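Local coordinates for Cg3027-pa (PDB 2VHH), which probably catalyses the hydrolysis of N-carbamoyl-beta-alanine to beta-alanine, ammonia and carbon dioxide in pyrimidine degradation, at residues T130-K133 against F134-E138; I233-G236 against R237-Q241; I287-V290 against G291-F295. All blocks are in the same frame, centred on the assembly; numbering follows the deposited sequence.

Interaction 1 of 3, residues T130-K133 against F134-E138; sequences TREK and FPWCE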
loop_
_atom_site.group_PDB
_atom_site.type_symbol
_atom_site.label_atom_id
_atom_site.label_comp_id
_atom_site.label_asym_id
_atom_site.label_seq_id
_atom_site.Cartn_x
_atom_site.Cartn_y
_atom_site.Cartn_z
ATOM N N THR C 130 11.069 43.421 -19.541
ATOM C CA THR C 130 10.495 44.716 -19.182
ATOM C C THR C 130 9.393 44.577 -18.124
ATOM O O THR C 130 9.193 45.469 -17.297
ATOM C CB THR C 130 9.929 45.435 -20.434
ATOM O OG1 THR C 130 8.897 44.639 -21.026
ATOM C CG2 THR C 130 11.020 45.657 -21.471
ATOM N N ARG C 131 8.697 43.440 -18.165
ATOM C CA ARG C 131 7.525 43.164 -17.326
ATOM C C ARG C 131 6.323 44.063 -17.639
ATOM O O ARG C 131 5.367 44.141 -16.864
ATOM C CB ARG C 131 7.885 43.191 -15.843
ATOM C CG ARG C 131 8.311 41.853 -15.307
ATOM C CD ARG C 131 9.174 42.009 -14.081
ATOM N NE ARG C 131 8.605 42.946 -13.121
ATOM C CZ ARG C 131 9.167 44.094 -12.763
ATOM N NH1 ARG C 131 10.335 44.454 -13.278
ATOM N NH2 ARG C 131 8.554 44.875 -11.882
ATOM N N GLU C 132 6.383 44.726 -18.790
ATOM C CA GLU C 132 5.282 45.549 -19.259
ATOM C C GLU C 132 4.280 44.681 -20.001
ATOM O O GLU C 132 4.657 43.788 -20.753
ATOM C CB GLU C 132 5.774 46.667 -20.177
ATOM C CG GLU C 132 6.770 47.625 -19.558
ATOM C CD GLU C 132 7.473 48.501 -20.588
ATOM O OE1 GLU C 132 8.213 49.409 -20.160
ATOM O OE2 GLU C 132 7.304 48.291 -21.815
ATOM N N LYS C 133 3.002 44.951 -19.777
ATOM C CA LYS C 133 1.933 44.203 -20.420
ATOM C C LYS C 133 1.500 44.875 -21.711
ATOM O O LYS C 133 0.839 44.268 -22.545
ATOM C CB LYS C 133 0.736 44.066 -19.479
ATOM C CG LYS C 133 1.027 43.309 -18.189
ATOM C CD LYS C 133 1.363 41.854 -18.446
ATOM C CE LYS C 133 1.450 41.076 -17.150
ATOM N NZ LYS C 133 1.134 39.642 -17.371
ATOM N N PHE C 134 1.886 46.133 -21.871
ATOM C CA PHE C 134 1.458 46.936 -23.007
ATOM C C PHE C 134 2.670 47.535 -23.721
ATOM O O PHE C 134 3.540 48.125 -23.074
ATOM C CB PHE C 134 0.474 48.021 -22.541
ATOM C CG PHE C 134 -0.609 47.503 -21.611
ATOM C CD1 PHE C 134 -0.450 47.570 -20.222
ATOM C CD2 PHE C 134 -1.779 46.929 -22.124
ATOM C CE1 PHE C 134 -1.442 47.084 -19.363
ATOM C CE2 PHE C 134 -2.773 46.436 -21.275
ATOM C CZ PHE C 134 -2.607 46.515 -19.895
ATOM N N PRO C 135 2.751 47.360 -25.054
ATOM C CA PRO C 135 1.782 46.658 -25.901
ATOM C C PRO C 135 2.130 45.180 -26.146
ATOM O O PRO C 135 1.537 44.549 -27.018
ATOM C CB PRO C 135 1.886 47.429 -27.215
ATOM C CG PRO C 135 3.358 47.832 -27.273
ATOM C CD PRO C 135 3.876 47.886 -25.854
ATOM N N TRP C 136 3.066 44.645 -25.364
ATOM C CA TRP C 136 3.688 43.345 -25.627
ATOM C C TRP C 136 2.725 42.174 -25.675
ATOM O O TRP C 136 2.964 41.199 -26.382
ATOM C CB TRP C 136 4.792 43.078 -24.606
ATOM C CG TRP C 136 5.690 44.246 -24.456
ATOM C CD1 TRP C 136 5.864 45.011 -23.339
ATOM C CD2 TRP C 136 6.508 44.831 -25.474
ATOM N NE1 TRP C 136 6.754 46.024 -23.591
ATOM C CE2 TRP C 136 7.164 45.937 -24.897
ATOM C CE3 TRP C 136 6.762 44.518 -26.812
ATOM C CZ2 TRP C 136 8.059 46.730 -25.614
ATOM C CZ3 TRP C 136 7.645 45.310 -27.525
ATOM C CH2 TRP C 136 8.283 46.401 -26.925
ATOM N N CYS C 137 1.632 42.269 -24.929
ATOM C CA CYS C 137 0.643 41.200 -24.896
ATOM C C CYS C 137 -0.193 41.151 -26.169
ATOM O O CYS C 137 -0.792 40.129 -26.469
ATOM C CB CYS C 137 -0.224 41.301 -23.639
ATOM S SG CYS C 137 0.706 41.023 -22.086
ATOM N N GLU C 138 -0.202 42.242 -26.927
ATOM C CA GLU C 138 -0.868 42.276 -28.224
ATOM C C GLU C 138 -0.162 41.420 -29.282
ATOM O O GLU C 138 -0.689 41.247 -30.388
ATOM C CB GLU C 138 -1.003 43.707 -28.723
ATOM C CG GLU C 138 -2.023 44.577 -27.994
ATOM C CD GLU C 138 -2.096 45.980 -28.598
ATOM O OE1 GLU C 138 -2.193 46.080 -29.840
ATOM O OE2 GLU C 138 -2.044 46.982 -27.845
#
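E132 reaches forward along the loop to W136, and its side chain is the one to follow. CB lies beside the pyrrole corner of the indole, 3.6 Å from W136 CD1. CG stands beside the backbone N (chi1 -59°), and from there the chain runs extended to the carboxylate, which comes level with the indole N-H. OE2 accepts that N-H on its anti side: W136 NE1 to E132 OE2 is 2.9 Å, almost linear at 167°. The carboxylate and indole planes are only 16° apart. The other oxygen, OE1, is bonded to N297, so each end of the carboxylate has its own partner and the indole is fixed in rotation. T130 OG1 comes obliquely to the same ring, 3.6 Å from W136 NE1; it is hydrogen-bonded to A127 O and weakly accepts E132 N.

K133 packs on F134 and C137. Its CB sits over one face of the F134 ring, 4.0 Å from the centroid, a CH-pi contact. Further out, K133 CD packs 3.8 Å from C137 SG before NZ leaves for T210 O and a cation-pi contact with Y211. The backbone completes the bend, with C137 N donating to K133 O at 3.2 Å. D353 of a third subunit packs on K133 and C137. With the peptide before P135 in the cis form, K133 to W136 make a type VI (cis-proline) turn leading into the 3-10 segment 136-138.

Interaction 2 of 3, residues I233-G236 against R237-Q241; sequences ICYG and RHHPQ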
loop_
_atom_site.group_PDB
_atom_site.type_symbol
_atom_site.label_atom_id
_atom_site.label_comp_id
_atom_site.label_asym_id
_atom_site.label_seq_id
_atom_site.Cartn_x
_atom_site.Cartn_y
_atom_site.Cartn_z
ATOM N N ILE C 233 9.888 23.097 -24.392
ATOM C CA ILE C 233 10.006 24.540 -24.561
ATOM C C ILE C 233 10.908 25.220 -23.523
ATOM O O ILE C 233 10.649 25.165 -22.326
ATOM C CB ILE C 233 8.634 25.252 -24.655
ATOM C CG1 ILE C 233 7.669 24.468 -25.554
ATOM C CG2 ILE C 233 8.824 26.642 -25.220
ATOM C CD1 ILE C 233 6.251 25.004 -25.573
ATOM N N CYS C 234 11.985 25.832 -24.028
ATOM C CA CYS C 234 12.865 26.772 -23.305
ATOM C C CYS C 234 13.358 26.258 -21.955
ATOM O O CYS C 234 14.155 25.332 -21.909
ATOM C CB CYS C 234 12.189 28.154 -23.196
ATOM S SG CYS C 234 13.097 29.512 -22.348
ATOM N N TYR C 235 12.862 26.845 -20.871
ATOM C CA TYR C 235 13.277 26.518 -19.513
ATOM C C TYR C 235 13.087 25.039 -19.140
ATOM O O TYR C 235 13.718 24.553 -18.207
ATOM C CB TYR C 235 12.514 27.423 -18.555
ATOM C CG TYR C 235 12.878 27.378 -17.089
ATOM C CD1 TYR C 235 14.089 27.890 -16.632
ATOM C CD2 TYR C 235 11.973 26.889 -16.148
ATOM C CE1 TYR C 235 14.400 27.883 -15.272
ATOM C CE2 TYR C 235 12.275 26.876 -14.796
ATOM C CZ TYR C 235 13.488 27.378 -14.366
ATOM O OH TYR C 235 13.792 27.364 -13.033
ATOM N N GLY C 236 12.239 24.325 -19.877
ATOM C CA GLY C 236 12.053 22.886 -19.672
ATOM C C GLY C 236 13.332 22.101 -19.945
ATOM O O GLY C 236 13.471 20.933 -19.546
ATOM N N ARG C 237 14.248 22.761 -20.654
ATOM C CA ARG C 237 15.629 22.333 -20.866
ATOM C C ARG C 237 16.300 21.838 -19.582
ATOM O O ARG C 237 17.062 20.872 -19.606
ATOM C CB ARG C 237 16.387 23.563 -21.325
ATOM C CG ARG C 237 17.582 23.392 -22.218
ATOM C CD ARG C 237 18.355 24.715 -22.248
ATOM N NE ARG C 237 17.508 25.831 -21.821
ATOM C CZ ARG C 237 17.947 26.964 -21.280
ATOM N NH1 ARG C 237 19.247 27.183 -21.095
ATOM N NH2 ARG C 237 17.074 27.889 -20.924
ATOM N N HIS C 238 16.006 22.513 -18.468
ATOM C CA HIS C 238 16.648 22.245 -17.182
ATOM C C HIS C 238 15.995 21.119 -16.376
ATOM O O HIS C 238 16.397 20.847 -15.243
ATOM C CB HIS C 238 16.690 23.516 -16.327
ATOM C CG HIS C 238 17.334 24.687 -17.001
ATOM N ND1 HIS C 238 18.602 24.638 -17.538
ATOM C CD2 HIS C 238 16.894 25.952 -17.200
ATOM C CE1 HIS C 238 18.912 25.815 -18.048
ATOM N NE2 HIS C 238 17.895 26.632 -17.855
ATOM N N HIS C 239 14.994 20.467 -16.958
ATOM C CA HIS C 239 14.236 19.437 -16.249
ATOM C C HIS C 239 14.344 18.075 -16.924
ATOM O O HIS C 239 13.617 17.796 -17.868
ATOM C CB HIS C 239 12.778 19.872 -16.094
ATOM C CG HIS C 239 12.594 20.970 -15.097
ATOM N ND1 HIS C 239 12.604 22.300 -15.449
ATOM C CD2 HIS C 239 12.430 20.936 -13.754
ATOM C CE1 HIS C 239 12.439 23.042 -14.368
ATOM N NE2 HIS C 239 12.330 22.237 -13.327
ATOM N N PRO C 240 15.281 17.232 -16.447
ATOM C CA PRO C 240 15.473 15.893 -17.006
ATOM C C PRO C 240 14.181 15.092 -17.078
ATOM O O PRO C 240 13.971 14.349 -18.038
ATOM C CB PRO C 240 16.458 15.248 -16.031
ATOM C CG PRO C 240 17.226 16.388 -15.490
ATOM C CD PRO C 240 16.245 17.512 -15.366
ATOM N N GLN C 241 13.316 15.270 -16.087
ATOM C CA GLN C 241 12.043 14.555 -16.038
ATOM C C GLN C 241 11.100 14.963 -17.163
ATOM O O GLN C 241 10.336 14.135 -17.645
ATOM C CB GLN C 241 11.373 14.674 -14.657
ATOM C CG GLN C 241 10.772 16.010 -14.304
ATOM C CD GLN C 241 11.782 17.052 -13.898
ATOM O OE1 GLN C 241 12.936 17.019 -14.313
ATOM N NE2 GLN C 241 11.344 18.004 -13.099
#
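C234 to H239 make a compact local contact, a 3-10 turn bearing an aromatic cluster, between the end of strand 227-231 and the start of helix 240-248. C234 O accepts R237 N at 2.9 Å and, more weakly, R237 NE at 3.4 Å; the bend at chi3 brings NE back to that carbonyl, at the guanidinium edge. The next two bonds repeat the spacing: H238 N to Y235 O at 3.1 Å, and H239 N to G236 O at 3.0 Å, with H239 at the N-cap position of that helix.

Y235 swings its ring out between both histidines. H238 CD2 meets Y235 CD1 at 3.5 Å; the ring planes are 80° apart, and CD1 lies at the edge of the H238 ring. H239 turns its CE1 edge toward the tyrosine face in an offset edge-to-face pair (centroids 5.7 Å, planes 69° apart).

H238 ND1 bonds E272. C234, packed against E120 and K197, is consistent with the nucleophile of the Glu-Lys-Cys triad of this superfamily. R237 thus holds the cysteine's own carbonyl. Y235 OH and H239 NE2 bond backbone carbonyls of the fourth subunit, W355 and F357, tying the turn of the probable nucleophile to the interface.

Interaction 3 of 3, residues I287-V290 against G291-F295; sequences INRV and GTEQF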
loop_
_atom_site.group_PDB
_atom_site.type_symbol
_atom_site.label_atom_id
_atom_site.label_comp_id
_atom_site.label_asym_id
_atom_site.label_seq_id
_atom_site.Cartn_x
_atom_site.Cartn_y
_atom_site.Cartn_z
ATOM N N ILE C 287 17.488 25.051 -30.206
ATOM C CA ILE C 287 17.626 26.260 -31.024
ATOM C C ILE C 287 17.554 27.496 -30.132
ATOM O O ILE C 287 16.627 27.630 -29.324
ATOM C CB ILE C 287 16.506 26.348 -32.075
ATOM C CG1 ILE C 287 16.295 24.993 -32.745
ATOM C CG2 ILE C 287 16.806 27.436 -33.088
ATOM C CD1 ILE C 287 14.922 24.825 -33.355
ATOM N N ASN C 288 18.514 28.399 -30.274
ATOM C CA ASN C 288 18.487 29.634 -29.514
ATOM C C ASN C 288 18.450 30.877 -30.390
ATOM O O ASN C 288 19.047 30.918 -31.462
ATOM C CB ASN C 288 19.661 29.715 -28.539
ATOM C CG ASN C 288 19.507 30.846 -27.528
ATOM O OD1 ASN C 288 18.390 31.262 -27.212
ATOM N ND2 ASN C 288 20.623 31.353 -27.024
ATOM N N ARG C 289 17.732 31.884 -29.906
ATOM C CA ARG C 289 17.676 33.224 -30.488
ATOM C C ARG C 289 19.076 33.825 -30.620
ATOM O O ARG C 289 20.028 33.357 -29.990
ATOM C CB ARG C 289 16.789 34.079 -29.578
ATOM C CG ARG C 289 16.500 35.491 -29.990
ATOM C CD ARG C 289 15.592 36.113 -28.954
ATOM N NE ARG C 289 14.231 35.588 -29.057
ATOM C CZ ARG C 289 13.191 36.267 -29.536
ATOM N NH1 ARG C 289 13.343 37.519 -29.953
ATOM N NH2 ARG C 289 11.996 35.696 -29.583
ATOM N N VAL C 290 19.202 34.865 -31.437
ATOM C CA VAL C 290 20.490 35.503 -31.642
ATOM C C VAL C 290 20.355 37.025 -31.604
ATOM O O VAL C 290 19.279 37.564 -31.857
ATOM C CB VAL C 290 21.139 34.977 -32.943
ATOM C CG1 VAL C 290 21.131 36.008 -34.069
ATOM C CG2 VAL C 290 22.529 34.488 -32.656
ATOM N N GLY C 291 21.437 37.713 -31.250
ATOM C CA GLY C 291 21.465 39.174 -31.277
ATOM C C GLY C 291 21.062 39.799 -29.965
ATOM O O GLY C 291 20.621 39.113 -29.050
ATOM N N THR C 292 21.226 41.111 -29.865
ATOM C CA THR C 292 20.819 41.836 -28.668
ATOM C C THR C 292 19.634 42.761 -28.980
ATOM O O THR C 292 19.509 43.261 -30.093
ATOM C CB THR C 292 22.017 42.573 -27.992
ATOM O OG1 THR C 292 21.525 43.507 -27.021
ATOM C CG2 THR C 292 22.888 43.309 -29.020
ATOM N N GLU C 293 18.755 42.953 -28.000
ATOM C CA GLU C 293 17.503 43.680 -28.204
ATOM C C GLU C 293 17.339 44.787 -27.173
ATOM O O GLU C 293 17.419 44.531 -25.977
ATOM C CB GLU C 293 16.314 42.727 -28.092
ATOM C CG GLU C 293 16.450 41.458 -28.930
ATOM C CD GLU C 293 15.349 40.437 -28.679
ATOM O OE1 GLU C 293 14.432 40.701 -27.858
ATOM O OE2 GLU C 293 15.410 39.362 -29.321
ATOM N N GLN C 294 17.097 46.014 -27.634
ATOM C CA GLN C 294 16.900 47.130 -26.713
ATOM C C GLN C 294 15.451 47.616 -26.703
ATOM O O GLN C 294 14.768 47.582 -27.727
ATOM C CB GLN C 294 17.876 48.277 -26.999
ATOM C CG GLN C 294 17.512 49.134 -28.201
ATOM C CD GLN C 294 18.293 50.425 -28.256
ATOM O OE1 GLN C 294 19.253 50.615 -27.511
ATOM N NE2 GLN C 294 17.882 51.328 -29.143
ATOM N N PHE C 295 15.002 48.071 -25.536
ATOM C CA PHE C 295 13.598 48.393 -25.310
ATOM C C PHE C 295 13.373 49.862 -24.981
ATOM O O PHE C 295 14.303 50.530 -24.523
ATOM C CB PHE C 295 13.052 47.498 -24.208
ATOM C CG PHE C 295 13.056 46.047 -24.568
ATOM C CD1 PHE C 295 14.129 45.235 -24.218
ATOM C CD2 PHE C 295 11.995 45.494 -25.279
ATOM C CE1 PHE C 295 14.135 43.886 -24.568
ATOM C CE2 PHE C 295 11.995 44.150 -25.626
ATOM C CZ PHE C 295 13.065 43.341 -25.267
#
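R289 and E293 join hands across a corner in the strand, and G291 is where the second half starts. G291 has a phi of 91° with psi nearly extended, a conformation in which a CB would run into V290 O, so the corner suits glycine. Its backbone pairs with F314 on the neighbouring strand 308-315. After T292, the chain comes to E293, whose backbone is hydrogen-bonded to F311 and which points its CB back toward the first half of the strand.

The two side chains cross at about a right angle, and a bend at chi3 turns the edge of the arginine's guanidinium to OE2. OE2 is met on its syn side by NH1, with R289 NH1 to E293 OE2 at 2.8 Å, a salt bridge carried by one hydrogen bond of 151°. The two flat groups are steeply turned, 64° apart, so the grip is single rather than a paired two-point one.

Both charges are buried and have second partners: E293 OE1 takes F126 N, while R289 gives NH1 to M124 O and NH2 to E120 O. Together they hold the loop that follows strand 115-118. F295, at the end, packs on C129 and F311. The arrangement is a glycine corner at the end of the beta-alpha-beta unit of 253-258, 266-280 and 283-295, bridged by a buried salt bridge, within the alpha-beta-beta-alpha sandwich of the carbon-nitrogen hydrolases.

How the interactions relate
From the N terminus the three contacts come strictly in series, with none enclosing or crossing another; interactions 1 and 2 each close a short turn, while interaction 3 bridges a corner in strand 283-295. Interaction 1 bends the long loop between strand 115-118 and helix 147-158; interaction 2 turns the chain from strand 227-231 into helix 240-248. Far apart in sequence, interactions 1 and 3 nevertheless touch, with T130 CG2 3.7 Å from F295 CG and W136 CZ2 also against that ring. Interaction 2 stays separate, its nearest atoms about 7 Å from interaction 3 and about 14 Å from interaction 1. E120 links interactions 2 and 3, packing on C234 and accepting a bond from R289.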